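Local coordinates for Rho GTPase-activating protein 26 (PDB 1F7C) that switches off RhoA and Cdc42 by accelerating their GTP hydrolysis, this chain being the all-helical RhoGAP (BH) domain of the longer multidomain protein, at residues A31-S35 and Y104-P109; G37-K42 and Q150-L154; L58-G63 and I94-S99; R133-I137 and I207-N211. All coordinates share one frame. Residue numbers count along the deposited sequence, not the author numbering.

How the contacts relate
All four contacts lie in one all-helical RhoGAP domain. Contacts 1 and 3 both use helix 94-106, contact 3 at its start and contact 1 at its end, with centres about 18 Å apart and no direct touch. Contacts 1 and 2 touch, Tyr104 and Leu33 meeting Met151, and their segments alternate along the chain. Contact 3 is nested inside the chain loops closed by contacts 1 and 2 and carries Arg60, the predicted arginine finger. Contact 4 lies across the chain's centre from contacts 1 and 3, about 26 Å from contact 3 between centres. Direct packing runs from contact 1 through contact 2 to contact 4, the last step by Leu152 on Leu208.

Contact 1. Residues A31-S35 and Y104-P109; sequences AQLDS and YLRMLP
In this all-helical RhoGAP domain, the extended lead-in to helix 35-51 crosses the C-terminal end of helix 94-106. Residues 31-34 are non-helical, with Leu33 (phi/psi -92/54) at the centre of an inverse gamma turn; Asp34 is the N-cap and Ser35 is already helical. Opposite, beyond the end of the helix, Met107 and Leu108 are loop, and Leu108 (psi 140) is extended into Pro109. The backbones come closest at Ala31 and Leu108, CA to CA 5.4 Å. The main polar link is Tyr104, whose t rotamer sends OH to donate to Gln32 O at 2.7 Å. That same carbonyl takes a weak bond from Asp34 N at 3.1 Å, closing the gamma turn. Ala31 N makes a weak 3.4 Å bond to Met107 O. Asp34 OD1, with chi1 p, caps the new helix through a weak bond from Gly37 N, while Leu105 O and Leu108 O both accept from Arg186. Around these bonds, Leu33 CD2 lies 4.3 Å from Leu108 CD1, and Ala31 O is 3.3 Å from Pro109 CD. Tyr104 meets the loop with its ring edge, where Ala31 CB comes within 3.4 Å of Tyr104 CE1.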
loop_
_atom_site.group_PDB
_atom_site.type_symbol
_atom_site.label_atom_id
_atom_site.label_comp_id
_atom_site.label_asym_id
_atom_site.label_seq_id
_atom_site.Cartn_x
_atom_site.Cartn_y
_atom_site.Cartn_z
ATOM N N ALA A 31 7.355 -10.545 -7.083
ATOM C CA ALA A 31 7.291 -11.944 -6.563
ATOM C C ALA A 31 5.852 -12.473 -6.605
ATOM O O ALA A 31 5.118 -12.246 -7.572
ATOM C CB ALA A 31 7.829 -11.993 -5.132
ATOM N N GLN A 32 5.459 -13.192 -5.559
ATOM C CA GLN A 32 4.113 -13.743 -5.460
ATOM C C GLN A 32 3.529 -13.427 -4.083
ATOM O O GLN A 32 4.209 -12.869 -3.223
ATOM C CB GLN A 32 4.143 -15.266 -5.656
ATOM C CG GLN A 32 4.510 -15.730 -7.058
ATOM C CD GLN A 32 3.402 -15.483 -8.072
ATOM O OE1 GLN A 32 2.303 -16.029 -7.956
ATOM N NE2 GLN A 32 3.690 -14.659 -9.077
ATOM N N LEU A 33 2.266 -13.780 -3.883
ATOM C CA LEU A 33 1.624 -13.560 -2.600
ATOM C C LEU A 33 1.776 -14.798 -1.721
ATOM O O LEU A 33 0.792 -15.344 -1.212
ATOM C CB LEU A 33 0.139 -13.232 -2.781
ATOM C CG LEU A 33 -0.194 -11.815 -3.246
ATOM C CD1 LEU A 33 -1.703 -11.619 -3.274
ATOM C CD2 LEU A 33 0.448 -10.819 -2.300
ATOM N N ASP A 34 3.018 -15.237 -1.547
ATOM C CA ASP A 34 3.313 -16.404 -0.723
ATOM C C ASP A 34 3.898 -15.949 0.617
ATOM O O ASP A 34 3.984 -14.751 0.883
ATOM C CB ASP A 34 4.305 -17.305 -1.451
ATOM C CG ASP A 34 5.614 -16.610 -1.727
ATOM O OD1 ASP A 34 5.588 -15.391 -2.011
ATOM O OD2 ASP A 34 6.663 -17.284 -1.672
ATOM N N SER A 35 4.303 -16.894 1.457
ATOM C CA SER A 35 4.866 -16.537 2.753
ATOM C C SER A 35 6.098 -15.642 2.608
ATOM O O SER A 35 6.428 -14.881 3.517
ATOM C CB SER A 35 5.218 -17.795 3.553
ATOM O OG SER A 35 6.146 -18.600 2.854
ATOM N N TYR A 104 8.451 -4.450 -4.996
ATOM C CA TYR A 104 7.923 -5.794 -4.775
ATOM C C TYR A 104 6.448 -5.818 -5.167
ATOM O O TYR A 104 5.964 -6.800 -5.727
ATOM C CB TYR A 104 8.036 -6.208 -3.305
ATOM C CG TYR A 104 7.096 -7.345 -2.937
ATOM C CD1 TYR A 104 7.427 -8.675 -3.210
ATOM C CD2 TYR A 104 5.846 -7.084 -2.377
ATOM C CE1 TYR A 104 6.533 -9.717 -2.938
ATOM C CE2 TYR A 104 4.940 -8.117 -2.104
ATOM C CZ TYR A 104 5.291 -9.431 -2.389
ATOM O OH TYR A 104 4.387 -10.445 -2.149
ATOM N N LEU A 105 5.738 -4.739 -4.852
ATOM C CA LEU A 105 4.323 -4.631 -5.167
ATOM C C LEU A 105 4.064 -4.510 -6.668
ATOM O O LEU A 105 3.039 -4.973 -7.166
ATOM C CB LEU A 105 3.708 -3.435 -4.434
ATOM C CG LEU A 105 3.489 -3.621 -2.932
ATOM C CD1 LEU A 105 3.013 -2.320 -2.304
ATOM C CD2 LEU A 105 2.464 -4.724 -2.712
ATOM N N ARG A 106 4.993 -3.884 -7.382
ATOM C CA ARG A 106 4.859 -3.724 -8.820
ATOM C C ARG A 106 5.303 -4.988 -9.570
ATOM O O ARG A 106 5.068 -5.122 -10.770
ATOM C CB ARG A 106 5.664 -2.508 -9.283
ATOM C CG ARG A 106 5.094 -1.186 -8.773
ATOM C CD ARG A 106 5.523 -0.016 -9.648
ATOM N NE ARG A 106 6.950 0.270 -9.536
ATOM C CZ ARG A 106 7.488 1.055 -8.608
ATOM N NH1 ARG A 106 6.715 1.643 -7.703
ATOM N NH2 ARG A 106 8.801 1.249 -8.586
ATOM N N MET A 107 5.930 -5.914 -8.846
ATOM C CA MET A 107 6.405 -7.175 -9.411
ATOM C C MET A 107 5.387 -8.304 -9.289
ATOM O O MET A 107 5.639 -9.423 -9.734
ATOM C CB MET A 107 7.689 -7.623 -8.717
ATOM C CG MET A 107 8.950 -6.945 -9.193
ATOM S SD MET A 107 10.352 -7.467 -8.191
ATOM C CE MET A 107 10.331 -9.256 -8.424
ATOM N N LEU A 108 4.249 -8.026 -8.666
ATOM C CA LEU A 108 3.227 -9.050 -8.515
ATOM C C LEU A 108 2.580 -9.303 -9.866
ATOM O O LEU A 108 2.354 -8.369 -10.640
ATOM C CB LEU A 108 2.182 -8.606 -7.498
ATOM C CG LEU A 108 2.732 -8.493 -6.076
ATOM C CD1 LEU A 108 1.678 -7.901 -5.159
ATOM C CD2 LEU A 108 3.173 -9.871 -5.589
ATOM N N PRO A 109 2.289 -10.576 -10.181
ATOM C CA PRO A 109 1.663 -10.895 -11.471
ATOM C C PRO A 109 0.501 -9.960 -11.784
ATOM O O PRO A 109 0.282 -9.583 -12.930
ATOM C CB PRO A 109 1.233 -12.356 -11.304
ATOM C CG PRO A 109 1.178 -12.554 -9.800
ATOM C CD PRO A 109 2.366 -11.769 -9.324
#

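Contact 2. Residues G37-K42 and Q150-L154; sequences GFSIIK and QMLHL
Phe38 and Met151 bury the most surface here, with Leu154 next, and they set how segments 37-42 and 150-154 meet. Both segments are regular alpha helix and run almost exactly parallel: 4° between their N-to-C directions, axes 10.8 Å apart. The closest CA pairs are Phe38 with Met151 (6.8 Å) and Lys42 with Leu154 (7.9 Å). Met151, in a t,t,m rotamer, reaches across the gap and lays its methyl on one face of the Phe38 ring, CE 3.7 Å from the centroid and 14° off the normal, a CH-pi contact; SD follows at 5.2 Å from the same centroid, making this a Met-aromatic pair. The same CE is 3.9 Å from Gly37 C, while Met151 SD lies 3.9 Å from Ile41 CG1. With chi1 m and chi2 77°, Phe38 turns a ring face to that methyl. Leu154, an m,t rotamer directed across the interface, puts CD1 4.2 Å from Phe38 CD2, 4.0 Å from Lys42 CG and 4.4 Å from Ile41 CG2. No hydrogen bond joins the segments. Tyr104 of helix 94-106, beside the pair, packs on both Ile41 and Met151. The whole is parallel helix-helix packing in the RhoGAP helical fold.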
loop_
_atom_site.group_PDB
_atom_site.type_symbol
_atom_site.label_atom_id
_atom_site.label_comp_id
_atom_site.label_asym_id
_atom_site.label_seq_id
_atom_site.Cartn_x
_atom_site.Cartn_y
_atom_site.Cartn_z
ATOM N N GLY A 37 6.414 -13.233 0.378
ATOM C CA GLY A 37 5.878 -11.901 0.172
ATOM C C GLY A 37 5.468 -11.232 1.479
ATOM O O GLY A 37 5.860 -10.097 1.736
ATOM N N PHE A 38 4.677 -11.919 2.302
ATOM C CA PHE A 38 4.259 -11.356 3.582
ATOM C C PHE A 38 5.470 -11.104 4.470
ATOM O O PHE A 38 5.457 -10.207 5.306
ATOM C CB PHE A 38 3.301 -12.289 4.315
ATOM C CG PHE A 38 1.904 -12.271 3.773
ATOM C CD1 PHE A 38 1.588 -12.937 2.590
ATOM C CD2 PHE A 38 0.897 -11.586 4.446
ATOM C CE1 PHE A 38 0.284 -12.920 2.086
ATOM C CE2 PHE A 38 -0.410 -11.563 3.949
ATOM C CZ PHE A 38 -0.715 -12.233 2.767
ATOM N N SER A 39 6.505 -11.915 4.291
ATOM C CA SER A 39 7.735 -11.784 5.053
ATOM C C SER A 39 8.408 -10.463 4.669
ATOM O O SER A 39 8.816 -9.675 5.522
ATOM C CB SER A 39 8.659 -12.959 4.731
ATOM O OG SER A 39 9.957 -12.766 5.266
ATOM N N ILE A 40 8.509 -10.231 3.368
ATOM C CA ILE A 40 9.112 -9.017 2.844
ATOM C C ILE A 40 8.368 -7.778 3.337
ATOM O O ILE A 40 8.983 -6.822 3.803
ATOM C CB ILE A 40 9.113 -9.043 1.297
ATOM C CG1 ILE A 40 10.045 -10.159 0.810
ATOM C CG2 ILE A 40 9.537 -7.690 0.740
ATOM C CD1 ILE A 40 10.237 -10.191 -0.692
ATOM N N ILE A 41 7.045 -7.798 3.237
ATOM C CA ILE A 41 6.240 -6.676 3.680
ATOM C C ILE A 41 6.404 -6.395 5.172
ATOM O O ILE A 41 6.580 -5.246 5.572
ATOM C CB ILE A 41 4.757 -6.915 3.382
ATOM C CG1 ILE A 41 4.535 -6.903 1.874
ATOM C CG2 ILE A 41 3.906 -5.841 4.053
ATOM C CD1 ILE A 41 4.829 -5.571 1.238
ATOM N N LYS A 42 6.339 -7.443 5.989
ATOM C CA LYS A 42 6.485 -7.289 7.430
ATOM C C LYS A 42 7.865 -6.768 7.837
ATOM O O LYS A 42 7.974 -5.913 8.706
ATOM C CB LYS A 42 6.198 -8.614 8.139
ATOM C CG LYS A 42 4.736 -8.996 8.116
ATOM C CD LYS A 42 4.453 -10.276 8.893
ATOM C CE LYS A 42 5.092 -11.488 8.243
ATOM N NZ LYS A 42 4.662 -12.753 8.916
ATOM N N GLN A 150 -5.401 -9.598 3.454
ATOM C CA GLN A 150 -4.416 -9.595 4.519
ATOM C C GLN A 150 -3.250 -8.657 4.276
ATOM O O GLN A 150 -2.893 -7.883 5.157
ATOM C CB GLN A 150 -3.881 -11.000 4.753
ATOM C CG GLN A 150 -4.500 -11.711 5.937
ATOM C CD GLN A 150 -3.846 -13.059 6.199
ATOM O OE1 GLN A 150 -2.611 -13.177 6.192
ATOM N NE2 GLN A 150 -4.665 -14.082 6.441
ATOM N N MET A 151 -2.642 -8.734 3.097
ATOM C CA MET A 151 -1.520 -7.866 2.801
ATOM C C MET A 151 -1.981 -6.417 2.756
ATOM O O MET A 151 -1.295 -5.523 3.238
ATOM C CB MET A 151 -0.880 -8.232 1.472
ATOM C CG MET A 151 0.419 -7.516 1.268
ATOM S SD MET A 151 1.399 -8.275 -0.006
ATOM C CE MET A 151 1.889 -9.771 0.830
ATOM N N LEU A 152 -3.153 -6.203 2.174
ATOM C CA LEU A 152 -3.726 -4.881 2.071
ATOM C C LEU A 152 -3.963 -4.318 3.488
ATOM O O LEU A 152 -3.835 -3.116 3.733
ATOM C CB LEU A 152 -5.047 -4.977 1.305
ATOM C CG LEU A 152 -5.678 -3.682 0.813
ATOM C CD1 LEU A 152 -4.741 -2.987 -0.187
ATOM C CD2 LEU A 152 -7.017 -4.007 0.171
ATOM N N HIS A 153 -4.307 -5.202 4.417
ATOM C CA HIS A 153 -4.564 -4.808 5.796
ATOM C C HIS A 153 -3.286 -4.307 6.480
ATOM O O HIS A 153 -3.293 -3.256 7.120
ATOM C CB HIS A 153 -5.146 -5.986 6.583
ATOM C CG HIS A 153 -5.613 -5.620 7.955
ATOM N ND1 HIS A 153 -6.066 -6.552 8.862
ATOM C CD2 HIS A 153 -5.717 -4.415 8.568
ATOM C CE1 HIS A 153 -6.432 -5.938 9.974
ATOM N NE2 HIS A 153 -6.231 -4.642 9.821
ATOM N N LEU A 154 -2.202 -5.066 6.345
ATOM C CA LEU A 154 -0.921 -4.695 6.931
ATOM C C LEU A 154 -0.456 -3.366 6.373
ATOM O O LEU A 154 0.039 -2.523 7.108
ATOM C CB LEU A 154 0.154 -5.736 6.620
ATOM C CG LEU A 154 0.034 -7.133 7.215
ATOM C CD1 LEU A 154 1.123 -8.034 6.623
ATOM C CD2 LEU A 154 0.166 -7.061 8.716
#

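Contact 3. Residues L58-G63 and I94-S99; sequences LYRIVG and IKTITS
The finger loop 58-63 packs on the first turns of helix 94-106. Tyr59, with a positive phi (76/-6) and an m rotamer, presents a ring face to Thr98: CG2 of Thr98 sits 3.9 Å from the Tyr59 ring centroid, a CH-pi contact. Thr98 is p, so its OG1 turns to two waters. Water 1 joins it to Tyr59 N and Ile61 O; water 2 joins it to Ile61 O and Ser99 OG. Ser99, in m, accepts from Gly63 N at 3.0 Å through its OG. Gly63 CA approaches Thr96 CA to 4.7 Å, and a side chain there would clash with Lys95 O. Leu58, an m,t rotamer, sets CD2 3.7 Å from Ile94 CG2. The CA-to-CB bond of Arg60 is directed away from the helix and the residue is exposed, as suits the predicted arginine finger that would stabilise the GTP-hydrolysis transition state. Helix 35-51 backs the contact through Val48 against Leu58, Tyr59 and Thr98, while helix 65-76 packs on Ser99 through Val68.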
loop_
_atom_site.group_PDB
_atom_site.type_symbol
_atom_site.label_atom_id
_atom_site.label_comp_id
_atom_site.label_asym_id
_atom_site.label_seq_id
_atom_site.Cartn_x
_atom_site.Cartn_y
_atom_site.Cartn_z
ATOM N N LEU A 58 8.678 9.811 3.126
ATOM C CA LEU A 58 8.582 8.352 3.168
ATOM C C LEU A 58 7.757 7.834 1.996
ATOM O O LEU A 58 6.599 8.229 1.819
ATOM C CB LEU A 58 7.916 7.883 4.467
ATOM C CG LEU A 58 8.712 7.746 5.762
ATOM C CD1 LEU A 58 7.756 7.339 6.878
ATOM C CD2 LEU A 58 9.822 6.702 5.601
ATOM N N TYR A 59 8.365 6.947 1.209
ATOM C CA TYR A 59 7.718 6.334 0.049
ATOM C C TYR A 59 7.607 7.249 -1.181
ATOM O O TYR A 59 7.178 6.815 -2.245
ATOM C CB TYR A 59 6.332 5.784 0.443
ATOM C CG TYR A 59 6.399 4.663 1.460
ATOM C CD1 TYR A 59 6.041 4.874 2.801
ATOM C CD2 TYR A 59 6.842 3.394 1.089
ATOM C CE1 TYR A 59 6.127 3.838 3.747
ATOM C CE2 TYR A 59 6.938 2.350 2.023
ATOM C CZ TYR A 59 6.578 2.575 3.345
ATOM O OH TYR A 59 6.666 1.538 4.247
ATOM N N ARG A 60 7.989 8.511 -1.033
ATOM C CA ARG A 60 7.959 9.455 -2.146
ATOM C C ARG A 60 9.388 9.523 -2.685
ATOM O O ARG A 60 9.619 9.538 -3.891
ATOM C CB ARG A 60 7.519 10.843 -1.662
ATOM C CG ARG A 60 7.517 11.913 -2.749
ATOM C CD ARG A 60 7.696 13.303 -2.158
ATOM N NE ARG A 60 6.488 13.813 -1.516
ATOM C CZ ARG A 60 6.484 14.745 -0.564
ATOM N NH1 ARG A 60 7.631 15.264 -0.139
ATOM N NH2 ARG A 60 5.334 15.169 -0.042
ATOM N N ILE A 61 10.343 9.555 -1.765
ATOM C CA ILE A 61 11.758 9.610 -2.098
ATOM C C ILE A 61 12.199 8.225 -2.523
ATOM O O ILE A 61 12.030 7.259 -1.784
ATOM C CB ILE A 61 12.607 10.060 -0.883
ATOM C CG1 ILE A 61 12.239 11.496 -0.498
ATOM C CG2 ILE A 61 14.089 9.937 -1.196
ATOM C CD1 ILE A 61 12.364 12.497 -1.643
ATOM N N VAL A 62 12.767 8.142 -3.720
ATOM C CA VAL A 62 13.225 6.880 -4.275
ATOM C C VAL A 62 14.682 6.604 -3.935
ATOM O O VAL A 62 15.511 7.510 -3.939
ATOM C CB VAL A 62 13.050 6.884 -5.796
ATOM C CG1 VAL A 62 13.458 5.544 -6.368
ATOM C CG2 VAL A 62 11.598 7.203 -6.141
ATOM N N GLY A 63 14.990 5.349 -3.636
ATOM C CA GLY A 63 16.356 4.991 -3.305
ATOM C C GLY A 63 17.157 4.603 -4.538
ATOM O O GLY A 63 16.639 4.608 -5.655
ATOM N N ILE A 94 16.722 3.861 4.743
ATOM C CA ILE A 94 15.264 3.849 4.764
ATOM C C ILE A 94 14.704 4.000 3.339
ATOM O O ILE A 94 13.773 3.292 2.957
ATOM C CB ILE A 94 14.705 4.993 5.675
ATOM C CG1 ILE A 94 14.972 4.679 7.157
ATOM C CG2 ILE A 94 13.213 5.173 5.436
ATOM C CD1 ILE A 94 14.236 3.460 7.684
ATOM N N LYS A 95 15.268 4.927 2.567
ATOM C CA LYS A 95 14.841 5.159 1.188
ATOM C C LYS A 95 14.945 3.845 0.395
ATOM O O LYS A 95 14.161 3.583 -0.511
ATOM C CB LYS A 95 15.732 6.232 0.546
ATOM C CG LYS A 95 17.220 5.860 0.530
ATOM C CD LYS A 95 18.145 7.069 0.353
ATOM C CE LYS A 95 17.896 7.820 -0.949
ATOM N NZ LYS A 95 18.864 8.943 -1.156
ATOM N N THR A 96 15.924 3.025 0.760
ATOM C CA THR A 96 16.164 1.738 0.117
ATOM C C THR A 96 15.102 0.721 0.527
ATOM O O THR A 96 14.611 -0.050 -0.300
ATOM C CB THR A 96 17.557 1.187 0.509
ATOM O OG1 THR A 96 18.575 2.076 0.035
ATOM C CG2 THR A 96 17.780 -0.188 -0.081
ATOM N N ILE A 97 14.761 0.726 1.812
ATOM C CA ILE A 97 13.766 -0.182 2.356
ATOM C C ILE A 97 12.339 0.129 1.892
ATOM O O ILE A 97 11.536 -0.792 1.712
ATOM C CB ILE A 97 13.830 -0.173 3.895
ATOM C CG1 ILE A 97 15.197 -0.713 4.336
ATOM C CG2 ILE A 97 12.665 -0.995 4.486
ATOM C CD1 ILE A 97 15.486 -0.581 5.817
ATOM N N THR A 98 12.017 1.407 1.692
ATOM C CA THR A 98 10.671 1.763 1.241
ATOM C C THR A 98 10.552 1.514 -0.255
ATOM O O THR A 98 9.472 1.202 -0.759
ATOM C CB THR A 98 10.307 3.247 1.520
ATOM O OG1 THR A 98 11.208 4.109 0.820
ATOM C CG2 THR A 98 10.377 3.542 3.011
ATOM N N SER A 99 11.665 1.663 -0.968
ATOM C CA SER A 99 11.661 1.421 -2.402
ATOM C C SER A 99 11.540 -0.076 -2.664
ATOM O O SER A 99 10.891 -0.493 -3.620
ATOM C CB SER A 99 12.926 1.988 -3.047
ATOM O OG SER A 99 12.790 3.387 -3.252
HETATM O O HOH W 1 11.425 6.723 1.197
HETATM O O HOH W 2 10.511 4.951 -1.894
#

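Contact 4. Residues R133-I137 and I207-N211; sequences RVSEI and ILIEN
Segment 133-137 is regular alpha helix throughout, held by Ile137 N to Arg133 O at 3.2 Å. Segment 207-211 is the last turn of helix 198-210: residues 207-210 are helical, and Asn211 (phi/psi -129/30) is the first to leave helical angles, standing directly before helix 212-217. The nearest CA pairs are Val134 with Ile207 at 6.9 Å and Ile137 with Leu208 at 8.2 Å. Ile207 lies at the middle of the interface, its CB directed across and its rotamer m,t. CD1 of Ile207 meets Ile137 CD1 at 3.5 Å and Arg133 CD at 4.2 Å, and CG2 of Ile207 meets Val134 CG2 at 4.1 Å. Ile137, also m,t, adds a second apolar pair, its CG2 3.7 Å from Leu208 CD2. Asn211 folds back with chi1 m, so that ND2 donates to Ile207 O at 2.9 Å; the same amide nitrogen packs 3.8 Å from Val134 CG2. No hydrogen bond crosses between the segments; the contacts are mainly between aliphatic side chains. Behind them, helix 115-125 touches Ile137 through Ala124, and Met156 of helix 146-164 touches Leu208, so the pair links helix 130-141 to the body of the domain.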
loop_
_atom_site.group_PDB
_atom_site.type_symbol
_atom_site.label_atom_id
_atom_site.label_comp_id
_atom_site.label_asym_id
_atom_site.label_seq_id
_atom_site.Cartn_x
_atom_site.Cartn_y
_atom_site.Cartn_z
ATOM N N ARG A 133 -19.517 5.713 -0.053
ATOM C CA ARG A 133 -18.207 5.342 -0.568
ATOM C C ARG A 133 -17.483 4.345 0.324
ATOM O O ARG A 133 -16.884 3.387 -0.160
ATOM C CB ARG A 133 -17.338 6.588 -0.751
ATOM C CG ARG A 133 -17.444 7.176 -2.135
ATOM C CD ARG A 133 -16.522 8.353 -2.335
ATOM N NE ARG A 133 -16.933 9.494 -1.532
ATOM C CZ ARG A 133 -16.581 10.748 -1.792
ATOM N NH1 ARG A 133 -15.811 11.017 -2.840
ATOM N NH2 ARG A 133 -17.002 11.730 -1.005
ATOM N N VAL A 134 -17.539 4.571 1.629
ATOM C CA VAL A 134 -16.880 3.677 2.565
ATOM C C VAL A 134 -17.568 2.311 2.616
ATOM O O VAL A 134 -16.896 1.277 2.636
ATOM C CB VAL A 134 -16.825 4.313 3.968
ATOM C CG1 VAL A 134 -16.165 3.373 4.957
ATOM C CG2 VAL A 134 -16.047 5.606 3.893
ATOM N N SER A 135 -18.900 2.310 2.609
ATOM C CA SER A 135 -19.685 1.075 2.661
ATOM C C SER A 135 -19.385 0.143 1.494
ATOM O O SER A 135 -19.115 -1.037 1.692
ATOM C CB SER A 135 -21.176 1.405 2.657
ATOM O OG SER A 135 -21.425 2.550 3.443
ATOM N N GLU A 136 -19.449 0.677 0.276
ATOM C CA GLU A 136 -19.177 -0.115 -0.927
ATOM C C GLU A 136 -17.759 -0.660 -0.951
ATOM O O GLU A 136 -17.540 -1.824 -1.283
ATOM C CB GLU A 136 -19.416 0.720 -2.192
ATOM C CG GLU A 136 -20.847 0.646 -2.704
ATOM C CD GLU A 136 -21.235 -0.758 -3.162
ATOM O OE1 GLU A 136 -22.440 -0.986 -3.409
ATOM O OE2 GLU A 136 -20.342 -1.630 -3.284
ATOM N N ILE A 137 -16.799 0.187 -0.601
ATOM C CA ILE A 137 -15.408 -0.217 -0.580
ATOM C C ILE A 137 -15.218 -1.255 0.518
ATOM O O ILE A 137 -14.503 -2.240 0.335
ATOM C CB ILE A 137 -14.497 1.018 -0.368
ATOM C CG1 ILE A 137 -14.522 1.863 -1.648
ATOM C CG2 ILE A 137 -13.071 0.587 -0.022
ATOM C CD1 ILE A 137 -13.772 3.169 -1.587
ATOM N N ILE A 207 -9.307 6.527 1.205
ATOM C CA ILE A 207 -10.408 5.987 1.983
ATOM C C ILE A 207 -9.956 4.788 2.817
ATOM O O ILE A 207 -10.344 4.645 3.966
ATOM C CB ILE A 207 -11.573 5.560 1.069
ATOM C CG1 ILE A 207 -12.204 6.801 0.427
ATOM C CG2 ILE A 207 -12.618 4.800 1.872
ATOM C CD1 ILE A 207 -13.154 6.499 -0.731
ATOM N N LEU A 208 -9.122 3.937 2.236
ATOM C CA LEU A 208 -8.632 2.761 2.944
ATOM C C LEU A 208 -7.715 3.105 4.107
ATOM O O LEU A 208 -7.686 2.383 5.103
ATOM C CB LEU A 208 -7.908 1.822 1.982
ATOM C CG LEU A 208 -8.805 1.061 0.997
ATOM C CD1 LEU A 208 -7.949 0.163 0.122
ATOM C CD2 LEU A 208 -9.827 0.237 1.758
ATOM N N ILE A 209 -6.959 4.192 3.977
ATOM C CA ILE A 209 -6.054 4.626 5.041
ATOM C C ILE A 209 -6.865 5.237 6.194
ATOM O O ILE A 209 -6.669 4.892 7.357
ATOM C CB ILE A 209 -5.033 5.682 4.527
ATOM C CG1 ILE A 209 -4.076 5.035 3.521
ATOM C CG2 ILE A 209 -4.247 6.288 5.700
ATOM C CD1 ILE A 209 -3.159 6.027 2.823
ATOM N N GLU A 210 -7.804 6.114 5.859
ATOM C CA GLU A 210 -8.613 6.768 6.870
ATOM C C GLU A 210 -9.670 5.932 7.581
ATOM O O GLU A 210 -10.122 6.312 8.654
ATOM C CB GLU A 210 -9.252 8.025 6.281
ATOM C CG GLU A 210 -8.278 9.190 6.209
ATOM C CD GLU A 210 -8.896 10.445 5.633
ATOM O OE1 GLU A 210 -9.976 10.844 6.116
ATOM O OE2 GLU A 210 -8.300 11.036 4.705
ATOM N N ASN A 211 -10.057 4.795 7.012
ATOM C CA ASN A 211 -11.073 3.961 7.644
ATOM C C ASN A 211 -10.601 2.529 7.766
ATOM O O ASN A 211 -11.421 1.609 7.748
ATOM C CB ASN A 211 -12.358 3.977 6.820
ATOM C CG ASN A 211 -12.874 5.381 6.568
ATOM O OD1 ASN A 211 -13.500 5.997 7.433
ATOM N ND2 ASN A 211 -12.600 5.902 5.376
#